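Local coordinates for protein phosphoglycolate phosphatase (Lactobacillus plantarum, PDB 2HDO) that probably hydrolyses 2-phosphoglycolate to glycolate and inorganic phosphate, as a putative phosphatase of the haloacid dehalogenase-like family, at residues Y119-M122 with M123-V127; I82-P86 with G87-L91; E93-P96 with S97-L101; V127-A131 with D132-K136. All coordinates share one frame; numbering follows the deposited sequence.

Contact 1: Y119-M122 with M123-V127; sequences YPFM and MRMAV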
loop_
_atom_site.group_PDB
_atom_site.type_symbol
_atom_site.label_atom_id
_atom_site.label_comp_id
_atom_site.label_asym_id
_atom_site.label_seq_id
_atom_site.Cartn_x
_atom_site.Cartn_y
_atom_site.Cartn_z
ATOM N N TYR A 119 -10.384 -12.202 1.519
ATOM C CA TYR A 119 -9.176 -12.995 1.270
ATOM C C TYR A 119 -8.770 -13.768 2.515
ATOM O O TYR A 119 -8.560 -13.184 3.584
ATOM C CB TYR A 119 -7.986 -12.133 0.859
ATOM C CG TYR A 119 -8.128 -11.521 -0.512
ATOM C CD1 TYR A 119 -8.156 -12.318 -1.637
ATOM C CD2 TYR A 119 -8.237 -10.135 -0.676
ATOM C CE1 TYR A 119 -8.316 -11.771 -2.882
ATOM C CE2 TYR A 119 -8.392 -9.581 -1.960
ATOM C CZ TYR A 119 -8.432 -10.411 -3.031
ATOM O OH TYR A 119 -8.573 -9.897 -4.289
ATOM N N PRO A 120 -8.670 -15.094 2.387
ATOM C CA PRO A 120 -8.319 -15.899 3.559
ATOM C C PRO A 120 -7.010 -15.483 4.240
ATOM O O PRO A 120 -6.889 -15.618 5.461
ATOM C CB PRO A 120 -8.223 -17.333 3.003
ATOM C CG PRO A 120 -8.988 -17.314 1.705
ATOM C CD PRO A 120 -8.949 -15.918 1.192
ATOM N N PHE A 121 -6.036 -14.981 3.486
ATOM C CA PHE A 121 -4.757 -14.616 4.122
ATOM C C PHE A 121 -4.940 -13.490 5.117
ATOM O O PHE A 121 -4.153 -13.346 6.028
ATOM C CB PHE A 121 -3.636 -14.293 3.107
ATOM C CG PHE A 121 -3.757 -12.940 2.460
ATOM C CD1 PHE A 121 -3.287 -11.797 3.110
ATOM C CD2 PHE A 121 -4.322 -12.806 1.216
ATOM C CE1 PHE A 121 -3.403 -10.558 2.527
ATOM C CE2 PHE A 121 -4.430 -11.582 0.632
ATOM C CZ PHE A 121 -3.973 -10.446 1.290
HETATM N N MSE A 122 -6.013 -12.701 4.987
HETATM C CA MSE A 122 -6.252 -11.686 6.005
HETATM C C MSE A 122 -6.442 -12.226 7.439
HETATM O O MSE A 122 -6.197 -11.487 8.414
HETATM C CB MSE A 122 -7.435 -10.798 5.596
HETATM C CG MSE A 122 -7.206 -10.080 4.300
HETATM SE SE MSE A 122 -5.909 -8.615 4.503
HETATM C CE MSE A 122 -7.023 -7.415 5.581
HETATM N N MSE A 123 -6.858 -13.487 7.581
HETATM C CA MSE A 123 -6.940 -14.134 8.889
HETATM C C MSE A 123 -5.581 -14.306 9.565
HETATM O O MSE A 123 -5.528 -14.592 10.764
HETATM C CB MSE A 123 -7.611 -15.503 8.774
HETATM C CG MSE A 123 -9.048 -15.445 8.274
HETATM SE SE MSE A 123 -10.381 -15.908 9.640
HETATM C CE MSE A 123 -9.884 -17.785 9.855
ATOM N N ARG A 124 -4.495 -14.150 8.807
ATOM C CA ARG A 124 -3.131 -14.254 9.367
ATOM C C ARG A 124 -2.563 -12.917 9.829
ATOM O O ARG A 124 -1.451 -12.853 10.362
ATOM C CB ARG A 124 -2.163 -14.833 8.352
ATOM C CG ARG A 124 -2.552 -16.194 7.850
ATOM C CD ARG A 124 -1.411 -16.831 7.068
ATOM N NE ARG A 124 -1.930 -17.964 6.295
ATOM C CZ ARG A 124 -1.979 -19.228 6.727
ATOM N NH1 ARG A 124 -1.508 -19.583 7.928
ATOM N NH2 ARG A 124 -2.492 -20.159 5.932
HETATM N N MSE A 125 -3.291 -11.843 9.568
HETATM C CA MSE A 125 -2.840 -10.517 9.922
HETATM C C MSE A 125 -3.048 -10.234 11.396
HETATM O O MSE A 125 -4.154 -10.323 11.913
HETATM C CB MSE A 125 -3.500 -9.429 9.046
HETATM C CG MSE A 125 -3.350 -9.570 7.548
HETATM SE SE MSE A 125 -1.496 -9.347 7.038
HETATM C CE MSE A 125 -1.459 -9.619 5.134
ATOM N N ALA A 126 -1.962 -9.868 12.055
ATOM C CA ALA A 126 -1.963 -9.553 13.474
ATOM C C ALA A 126 -2.439 -8.130 13.748
ATOM O O ALA A 126 -2.891 -7.823 14.847
ATOM C CB ALA A 126 -0.553 -9.744 14.046
ATOM N N VAL A 127 -2.290 -7.261 12.756
ATOM C CA VAL A 127 -2.665 -5.846 12.857
ATOM C C VAL A 127 -2.937 -5.335 11.448
ATOM O O VAL A 127 -2.310 -5.787 10.507
ATOM C CB VAL A 127 -1.519 -4.992 13.513
ATOM C CG1 VAL A 127 -0.264 -4.982 12.662
ATOM C CG2 VAL A 127 -1.985 -3.579 13.793
#
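Phe121 and Met125 meet at the rim of the aromatic ring: CE of Met125, a selenomethionine here, sits in the ring plane, 3.4 Å from Phe121 CE1 and 3.5 Å from Phe121 CD1. The methyl group thus abuts the edge and does not lie over a face. The Met125 chain bends once at CB-CG (chi2 -66°) and then runs straight through selenium, which brings its methyl to the ring edge. On the way, Met125 CG passes 4.1 Å from the selenium of Met122, whose own CG lies over the margin of one face of the Phe121 ring. The long, flexible methionine chain, here with selenium for sulfur, suits this place, since it can follow the outline of a rigid flat group.

The backbone sets the spacing. Met123 N donates to Pro120 O (3.0 Å), Arg124 N to Phe121 O (2.9 Å) and Met125 N to Met122 O (3.1 Å); with Met122 N to Tyr119 O they form an unbroken run of bonds three residues apart. Pro120 fits the start, where its fixed phi is compatible with the turn and its missing N-H costs no bond. Arg124 is exposed and makes a long, weak ion pair with Glu93.

Further out, Phe92 stacks on the Phe121 ring, while Met116 touches both Phe121 and Met122 from helix 109-116. The whole is a short 3-10 helix, part of the helix-to-strand connection between 109-116 and edge strand 125-129 in the Rossmann-like core of the haloacid dehalogenase fold.

Contact 2: I82-P86 with G87-L91; sequences IELYP and GITSL
Tyr85 and Ile88 are joined first through polar backbone atoms. Ile88 N donates to Tyr85 O over 3.3 Å, a weak but fairly straight bond that closes a type II turn with Pro86 and Gly87 at its corners. The same carbonyl oxygen accepts from water 1 at 2.7 Å, and this water in turn takes the N-H of Thr89 (water 1 to Thr89 N, 3.2 Å). A first-turn amide of the helix is thereby satisfied through solvent, and Tyr85 O is held by two donors.

Conformational fit decides the corner residues. Proline suits the first corner because its ring fixes phi near the required value. Gly87 takes phi 98°, where the absence of a CB avoids pressing against Pro86 O. It is also the N-cap, and its carbonyl oxygen begins the helical bonding by accepting from Leu91 N at 2.9 Å.

The apolar contacts flank the turn. CG1 of Ile88, held beside its own backbone N by chi1 of -68°, lies 3.9 Å from Tyr85 CB and also touches Tyr85 O. Across the turn, Leu84 CD1 approaches the methyl Thr89 CG2 to 3.6 Å, the two side chains crossing at a slant; Thr89 can serve here because its branched CB offers a methyl as well as a hydroxyl.

Tyr85 meets Trp183 edge-to-face, and strand 83-84 pairs antiparallel with 16-17. A type II Pro-Gly turn leading into a helix N-terminus is the motif, placed where the chain enters core helix 88-94, consistent with its return from a helical cap domain.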
loop_
_atom_site.group_PDB
_atom_site.type_symbol
_atom_site.label_atom_id
_atom_site.label_comp_id
_atom_site.label_asym_id
_atom_site.label_seq_id
_atom_site.Cartn_x
_atom_site.Cartn_y
_atom_site.Cartn_z
ATOM N N ILE A 82 -9.800 -6.026 -9.326
ATOM C CA ILE A 82 -8.526 -6.079 -8.602
ATOM C C ILE A 82 -8.261 -7.507 -8.214
ATOM O O ILE A 82 -9.069 -8.144 -7.573
ATOM C CB ILE A 82 -8.572 -5.201 -7.369
ATOM C CG1 ILE A 82 -8.801 -3.743 -7.787
ATOM C CG2 ILE A 82 -7.295 -5.315 -6.611
ATOM C CD1 ILE A 82 -9.051 -2.794 -6.644
ATOM N N GLU A 83 -7.123 -8.023 -8.642
ATOM C CA GLU A 83 -6.728 -9.370 -8.281
ATOM C C GLU A 83 -5.423 -9.263 -7.502
ATOM O O GLU A 83 -4.664 -8.278 -7.643
ATOM C CB GLU A 83 -6.581 -10.223 -9.542
ATOM C CG GLU A 83 -7.899 -10.464 -10.317
ATOM C CD GLU A 83 -8.513 -11.835 -10.072
ATOM N N LEU A 84 -5.152 -10.269 -6.678
ATOM C CA LEU A 84 -3.808 -10.406 -6.095
ATOM C C LEU A 84 -2.773 -10.661 -7.185
ATOM O O LEU A 84 -3.045 -11.296 -8.197
ATOM C CB LEU A 84 -3.729 -11.548 -5.082
ATOM C CG LEU A 84 -4.718 -11.475 -3.917
ATOM C CD1 LEU A 84 -4.648 -12.774 -3.140
ATOM C CD2 LEU A 84 -4.461 -10.290 -3.044
ATOM N N TYR A 85 -1.557 -10.193 -6.972
ATOM C CA TYR A 85 -0.432 -10.650 -7.802
ATOM C C TYR A 85 -0.245 -12.152 -7.637
ATOM O O TYR A 85 -0.437 -12.684 -6.551
ATOM C CB TYR A 85 0.841 -9.938 -7.361
ATOM C CG TYR A 85 0.956 -8.517 -7.876
ATOM C CD1 TYR A 85 1.252 -8.250 -9.227
ATOM C CD2 TYR A 85 0.757 -7.429 -7.038
ATOM C CE1 TYR A 85 1.397 -6.930 -9.697
ATOM C CE2 TYR A 85 0.871 -6.126 -7.502
ATOM C CZ TYR A 85 1.182 -5.877 -8.825
ATOM O OH TYR A 85 1.302 -4.579 -9.301
ATOM N N PRO A 86 0.164 -12.847 -8.712
ATOM C CA PRO A 86 0.464 -14.269 -8.547
ATOM C C PRO A 86 1.620 -14.479 -7.572
ATOM O O PRO A 86 2.562 -13.670 -7.549
ATOM C CB PRO A 86 0.828 -14.723 -9.957
ATOM C CG PRO A 86 0.805 -13.542 -10.834
ATOM C CD PRO A 86 0.421 -12.342 -10.070
ATOM N N GLY A 87 1.506 -15.528 -6.765
ATOM C CA GLY A 87 2.499 -15.903 -5.773
ATOM C C GLY A 87 2.155 -15.406 -4.382
ATOM O O GLY A 87 2.688 -15.899 -3.396
ATOM N N ILE A 88 1.262 -14.409 -4.278
ATOM C CA ILE A 88 0.921 -13.859 -2.967
ATOM C C ILE A 88 0.207 -14.877 -2.089
ATOM O O ILE A 88 0.552 -15.036 -0.917
ATOM C CB ILE A 88 0.066 -12.571 -3.139
ATOM C CG1 ILE A 88 0.905 -11.451 -3.753
ATOM C CG2 ILE A 88 -0.557 -12.102 -1.808
ATOM C CD1 ILE A 88 2.012 -10.934 -2.912
ATOM N N THR A 89 -0.754 -15.616 -2.636
ATOM C CA THR A 89 -1.469 -16.629 -1.850
ATOM C C THR A 89 -0.505 -17.732 -1.332
ATOM O O THR A 89 -0.600 -18.155 -0.167
ATOM C CB THR A 89 -2.642 -17.272 -2.664
ATOM O OG1 THR A 89 -2.141 -17.777 -3.908
ATOM C CG2 THR A 89 -3.734 -16.259 -2.941
ATOM N N SER A 90 0.429 -18.150 -2.198
ATOM C CA SER A 90 1.437 -19.151 -1.853
ATOM C C SER A 90 2.391 -18.632 -0.808
ATOM O O SER A 90 2.880 -19.359 0.049
ATOM C CB SER A 90 2.251 -19.525 -3.076
ATOM O OG SER A 90 1.430 -20.038 -4.098
ATOM N N LEU A 91 2.704 -17.351 -0.909
ATOM C CA LEU A 91 3.597 -16.731 0.043
ATOM C C LEU A 91 3.027 -16.840 1.443
ATOM O O LEU A 91 3.717 -17.211 2.373
ATOM C CB LEU A 91 3.855 -15.284 -0.315
ATOM C CG LEU A 91 4.595 -14.434 0.725
ATOM C CD1 LEU A 91 6.025 -14.907 0.856
ATOM C CD2 LEU A 91 4.490 -12.958 0.373
HETATM O O HOH W 1 -1.701 -14.908 -5.566
#

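Contact 3: E93-P96 with S97-L101; sequences EQLP and SELRL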
loop_
_atom_site.group_PDB
_atom_site.type_symbol
_atom_site.label_atom_id
_atom_site.label_comp_id
_atom_site.label_asym_id
_atom_site.label_seq_id
_atom_site.Cartn_x
_atom_site.Cartn_y
_atom_site.Cartn_z
ATOM N N GLU A 93 0.862 -18.887 2.613
ATOM C CA GLU A 93 0.857 -20.297 3.053
ATOM C C GLU A 93 2.202 -20.732 3.616
ATOM O O GLU A 93 2.256 -21.662 4.428
ATOM C CB GLU A 93 0.515 -21.255 1.907
ATOM C CG GLU A 93 -0.694 -20.915 1.047
ATOM C CD GLU A 93 -1.998 -21.230 1.697
ATOM O OE1 GLU A 93 -1.998 -21.455 2.926
ATOM O OE2 GLU A 93 -3.025 -21.260 0.975
ATOM N N GLN A 94 3.291 -20.124 3.166
ATOM C CA GLN A 94 4.631 -20.611 3.496
ATOM C C GLN A 94 5.354 -19.761 4.557
ATOM O O GLN A 94 6.298 -20.237 5.180
ATOM C CB GLN A 94 5.495 -20.647 2.236
ATOM C CG GLN A 94 5.035 -21.573 1.099
ATOM C CD GLN A 94 4.951 -23.023 1.487
ATOM O OE1 GLN A 94 5.796 -23.539 2.233
ATOM N NE2 GLN A 94 3.927 -23.706 0.979
ATOM N N LEU A 95 4.948 -18.505 4.756
ATOM C CA LEU A 95 5.649 -17.655 5.745
ATOM C C LEU A 95 5.594 -18.321 7.144
ATOM O O LEU A 95 4.547 -18.870 7.503
ATOM C CB LEU A 95 5.031 -16.270 5.782
ATOM C CG LEU A 95 5.461 -15.314 4.638
ATOM C CD1 LEU A 95 4.576 -14.081 4.563
ATOM C CD2 LEU A 95 6.900 -14.854 4.808
ATOM N N PRO A 96 6.706 -18.326 7.918
ATOM C CA PRO A 96 6.696 -18.937 9.243
ATOM C C PRO A 96 5.594 -18.359 10.124
ATOM O O PRO A 96 5.392 -17.134 10.162
ATOM C CB PRO A 96 8.058 -18.554 9.852
ATOM C CG PRO A 96 8.872 -18.066 8.743
ATOM C CD PRO A 96 8.014 -17.732 7.578
ATOM N N SER A 97 4.933 -19.250 10.860
ATOM C CA SER A 97 3.831 -18.875 11.728
ATOM C C SER A 97 4.282 -18.027 12.922
ATOM O O SER A 97 3.483 -17.315 13.535
ATOM C CB SER A 97 3.149 -20.139 12.236
ATOM O OG SER A 97 4.112 -20.921 12.946
ATOM N N GLU A 98 5.564 -18.106 13.245
ATOM C CA GLU A 98 6.154 -17.269 14.284
ATOM C C GLU A 98 6.152 -15.757 13.943
ATOM O O GLU A 98 6.198 -14.933 14.851
ATOM C CB GLU A 98 7.583 -17.730 14.564
ATOM C CG GLU A 98 7.675 -19.187 15.093
ATOM C CD GLU A 98 7.661 -20.295 13.993
ATOM O OE1 GLU A 98 7.559 -19.996 12.766
ATOM O OE2 GLU A 98 7.753 -21.488 14.383
ATOM N N LEU A 99 6.084 -15.393 12.664
ATOM C CA LEU A 99 6.060 -13.984 12.287
ATOM C C LEU A 99 4.811 -13.261 12.754
ATOM O O LEU A 99 3.719 -13.831 12.810
ATOM C CB LEU A 99 6.133 -13.826 10.785
ATOM C CG LEU A 99 7.475 -14.098 10.187
ATOM C CD1 LEU A 99 7.359 -14.200 8.690
ATOM C CD2 LEU A 99 8.480 -12.988 10.616
ATOM N N ARG A 100 4.970 -11.995 13.107
ATOM C CA ARG A 100 3.830 -11.103 13.204
ATOM C C ARG A 100 3.639 -10.427 11.869
ATOM O O ARG A 100 4.535 -9.731 11.382
ATOM C CB ARG A 100 3.954 -10.057 14.331
ATOM C CG ARG A 100 4.518 -10.527 15.632
ATOM C CD ARG A 100 3.881 -11.712 16.304
ATOM N NE ARG A 100 2.420 -11.722 16.356
ATOM C CZ ARG A 100 1.646 -11.143 17.279
ATOM N NH1 ARG A 100 2.159 -10.400 18.262
ATOM N NH2 ARG A 100 0.327 -11.307 17.200
ATOM N N LEU A 101 2.492 -10.666 11.248
ATOM C CA LEU A 101 2.214 -10.121 9.935
ATOM C C LEU A 101 1.193 -8.984 10.091
ATOM O O LEU A 101 0.281 -9.042 10.933
ATOM C CB LEU A 101 1.636 -11.190 8.983
ATOM C CG LEU A 101 2.480 -12.449 8.732
ATOM C CD1 LEU A 101 1.772 -13.324 7.749
ATOM C CD2 LEU A 101 3.866 -12.099 8.229
#
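Leu95 and Leu99 share a side-chain shape: each CG is anti to its carbonyl carbon (chi1 -79° and -74°), and each chain then extends. With these torsions the two side chains slant across one another, Leu95 CD2 lying 4.0 Å from Leu99 CD1. The other branch of Leu95 serves a different neighbour, its CD1 lying 4.2 Å from Leu101 CD2. Branched leucine tips are well suited to bridging both partners at once.

Leu99 CD1 also presses on the proline ring, 3.8 Å from Pro96 CD, while Leu99 CB lies close to Pro96 O. That carbonyl closes a type I turn by accepting from Leu99 N (3.1 Å, N-H...O angle 159°). Ser97 and Glu98, polar and exposed, occupy the two corners. Glu98 bends at CB-CG so that OE1 comes back to within 3.3 Å of Pro96 CB. Proline fits at 96 because its ring disfavours helical angles in the residue before it, and Leu95 is indeed the first to leave the helix.

Inside the fold, Leu7 of strand 6-9 touches Leu95, Leu99 and Leu101, and Phe208 packs on Pro96 and Leu99. The turn thus joins helix 88-94 to strand 100-104, which lies in the parallel sheet between strands 6-9 and 125-129.

Contact 4: V127-A131 with D132-K136; sequences VTISA and DDTPK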
loop_
_atom_site.group_PDB
_atom_site.type_symbol
_atom_site.label_atom_id
_atom_site.label_comp_id
_atom_site.label_asym_id
_atom_site.label_seq_id
_atom_site.Cartn_x
_atom_site.Cartn_y
_atom_site.Cartn_z
ATOM N N VAL A 127 -2.290 -7.261 12.756
ATOM C CA VAL A 127 -2.665 -5.846 12.857
ATOM C C VAL A 127 -2.937 -5.335 11.448
ATOM O O VAL A 127 -2.310 -5.787 10.507
ATOM C CB VAL A 127 -1.519 -4.992 13.513
ATOM C CG1 VAL A 127 -0.264 -4.982 12.662
ATOM C CG2 VAL A 127 -1.985 -3.579 13.793
ATOM N N THR A 128 -3.942 -4.468 11.326
ATOM C CA THR A 128 -4.141 -3.676 10.114
ATOM C C THR A 128 -4.317 -2.221 10.559
ATOM O O THR A 128 -5.089 -1.916 11.468
ATOM C CB THR A 128 -5.333 -4.129 9.244
ATOM O OG1 THR A 128 -6.554 -3.976 9.960
ATOM C CG2 THR A 128 -5.190 -5.600 8.815
ATOM N N ILE A 129 -3.513 -1.345 9.956
ATOM C CA ILE A 129 -3.607 0.083 10.147
ATOM C C ILE A 129 -4.037 0.702 8.848
ATOM O O ILE A 129 -3.341 0.568 7.829
ATOM C CB ILE A 129 -2.215 0.647 10.532
ATOM C CG1 ILE A 129 -1.786 0.101 11.891
ATOM C CG2 ILE A 129 -2.235 2.144 10.637
ATOM C CD1 ILE A 129 -2.712 0.412 13.076
ATOM N N SER A 130 -5.182 1.378 8.897
ATOM C CA SER A 130 -5.736 2.094 7.760
ATOM C C SER A 130 -5.585 3.576 8.030
ATOM O O SER A 130 -5.136 4.002 9.107
ATOM C CB SER A 130 -7.236 1.788 7.577
ATOM O OG SER A 130 -8.064 2.449 8.566
ATOM N N ALA A 131 -6.006 4.372 7.066
ATOM C CA ALA A 131 -5.960 5.827 7.186
ATOM C C ALA A 131 -6.716 6.294 8.410
ATOM O O ALA A 131 -6.352 7.301 9.035
ATOM C CB ALA A 131 -6.545 6.459 5.937
ATOM N N ASP A 132 -7.747 5.541 8.782
ATOM C CA ASP A 132 -8.630 5.904 9.890
ATOM C C ASP A 132 -8.067 5.631 11.285
ATOM O O ASP A 132 -8.697 5.976 12.281
ATOM C CB ASP A 132 -9.994 5.196 9.706
ATOM C CG ASP A 132 -10.746 5.712 8.463
ATOM O OD1 ASP A 132 -11.145 6.898 8.471
ATOM O OD2 ASP A 132 -10.895 4.988 7.457
ATOM N N ASP A 133 -6.894 5.018 11.377
ATOM C CA ASP A 133 -6.435 4.511 12.653
ATOM C C ASP A 133 -5.360 5.358 13.331
ATOM O O ASP A 133 -4.969 5.074 14.457
ATOM C CB ASP A 133 -5.933 3.081 12.487
ATOM C CG ASP A 133 -7.039 2.140 12.107
ATOM O OD1 ASP A 133 -8.086 2.159 12.810
ATOM O OD2 ASP A 133 -6.895 1.435 11.095
ATOM N N THR A 134 -4.837 6.355 12.631
ATOM C CA THR A 134 -3.921 7.321 13.251
ATOM C C THR A 134 -4.217 8.681 12.622
ATOM O O THR A 134 -4.747 8.753 11.508
ATOM C CB THR A 134 -2.428 6.986 12.985
ATOM O OG1 THR A 134 -2.091 7.367 11.642
ATOM C CG2 THR A 134 -2.142 5.513 13.184
ATOM N N PRO A 135 -3.852 9.767 13.312
ATOM C CA PRO A 135 -4.071 11.091 12.747
ATOM C C PRO A 135 -3.055 11.551 11.694
ATOM O O PRO A 135 -3.164 12.672 11.202
ATOM C CB PRO A 135 -4.005 11.986 13.985
ATOM C CG PRO A 135 -3.046 11.323 14.847
ATOM C CD PRO A 135 -3.258 9.846 14.649
ATOM N N LYS A 136 -2.098 10.702 11.322
ATOM C CA LYS A 136 -1.102 11.076 10.337
ATOM C C LYS A 136 -1.120 10.051 9.222
ATOM O O LYS A 136 -1.643 8.954 9.381
ATOM C CB LYS A 136 0.295 11.107 10.957
ATOM C CG LYS A 136 0.427 11.907 12.251
ATOM C CD LYS A 136 0.739 13.364 12.010
HETATM O O HOH W 2 -3.009 5.971 9.431
#
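Asp133 reaches back to Ser130 through CB, CG and OD2. Its CB stands 3.6 Å from Ser130 O and 4.2 Å from the methyl Ile129 CD1. With CG anti to the carbonyl carbon (chi1 -66°), the carboxylate is brought beside the start of the turn, CG lying 3.7 Å from Ser130 OG. OD2 then takes two donors: Ser130 N in a nearly straight bond of 2.8 Å (168°), on the anti lone pair, and Ser130 OG at 3.0 Å, which comes from above the carboxylate plane. A salt bridge from Arg109 NH2 adds an outside partner to this oxygen.

In return Asp133 N donates to Ser130 O, making a beta turn at the C-terminal end of strand 125-129, the end of the parallel sheet where the active site of haloacid dehalogenase-like enzymes normally lies. Serine suits position 130 because its short hydroxyl both donates and accepts: OG receives Asp132 N at 3.1 Å, forming an ST turn. Asp132, exposed, sends OD2 to Arg109 N. Water 2 donates to Ser130 O and also lies 2.8 Å from Thr134 OG1, to which it is hydrogen-bonded, while Thr134 CG2 packs against Ile129 CG2.

Along the chain the order is contact 2, contact 3, contact 1, contact 4. Contacts 2 and 3 mark the two ends of helix 88-94, their centres about 16 Å apart. Contacts 3 and 1 lie closest, about 11 Å between centres, because each leads into one of two neighbouring parallel strands, 100-104 and 125-129; Ala126 N to Leu101 O (2.6 Å) is a probable hydrogen bond between them. Contacts 1 and 4 share Val127 and bracket strand 125-129. Contact 2 touches contact 1 where Leu84 packs on Tyr119 and Phe121, but its centre lies about 24 Å from that of contact 4. Together they mark successive turns and connections of the Rossmann-like core, from helix 88-94 to the end of strand 125-129.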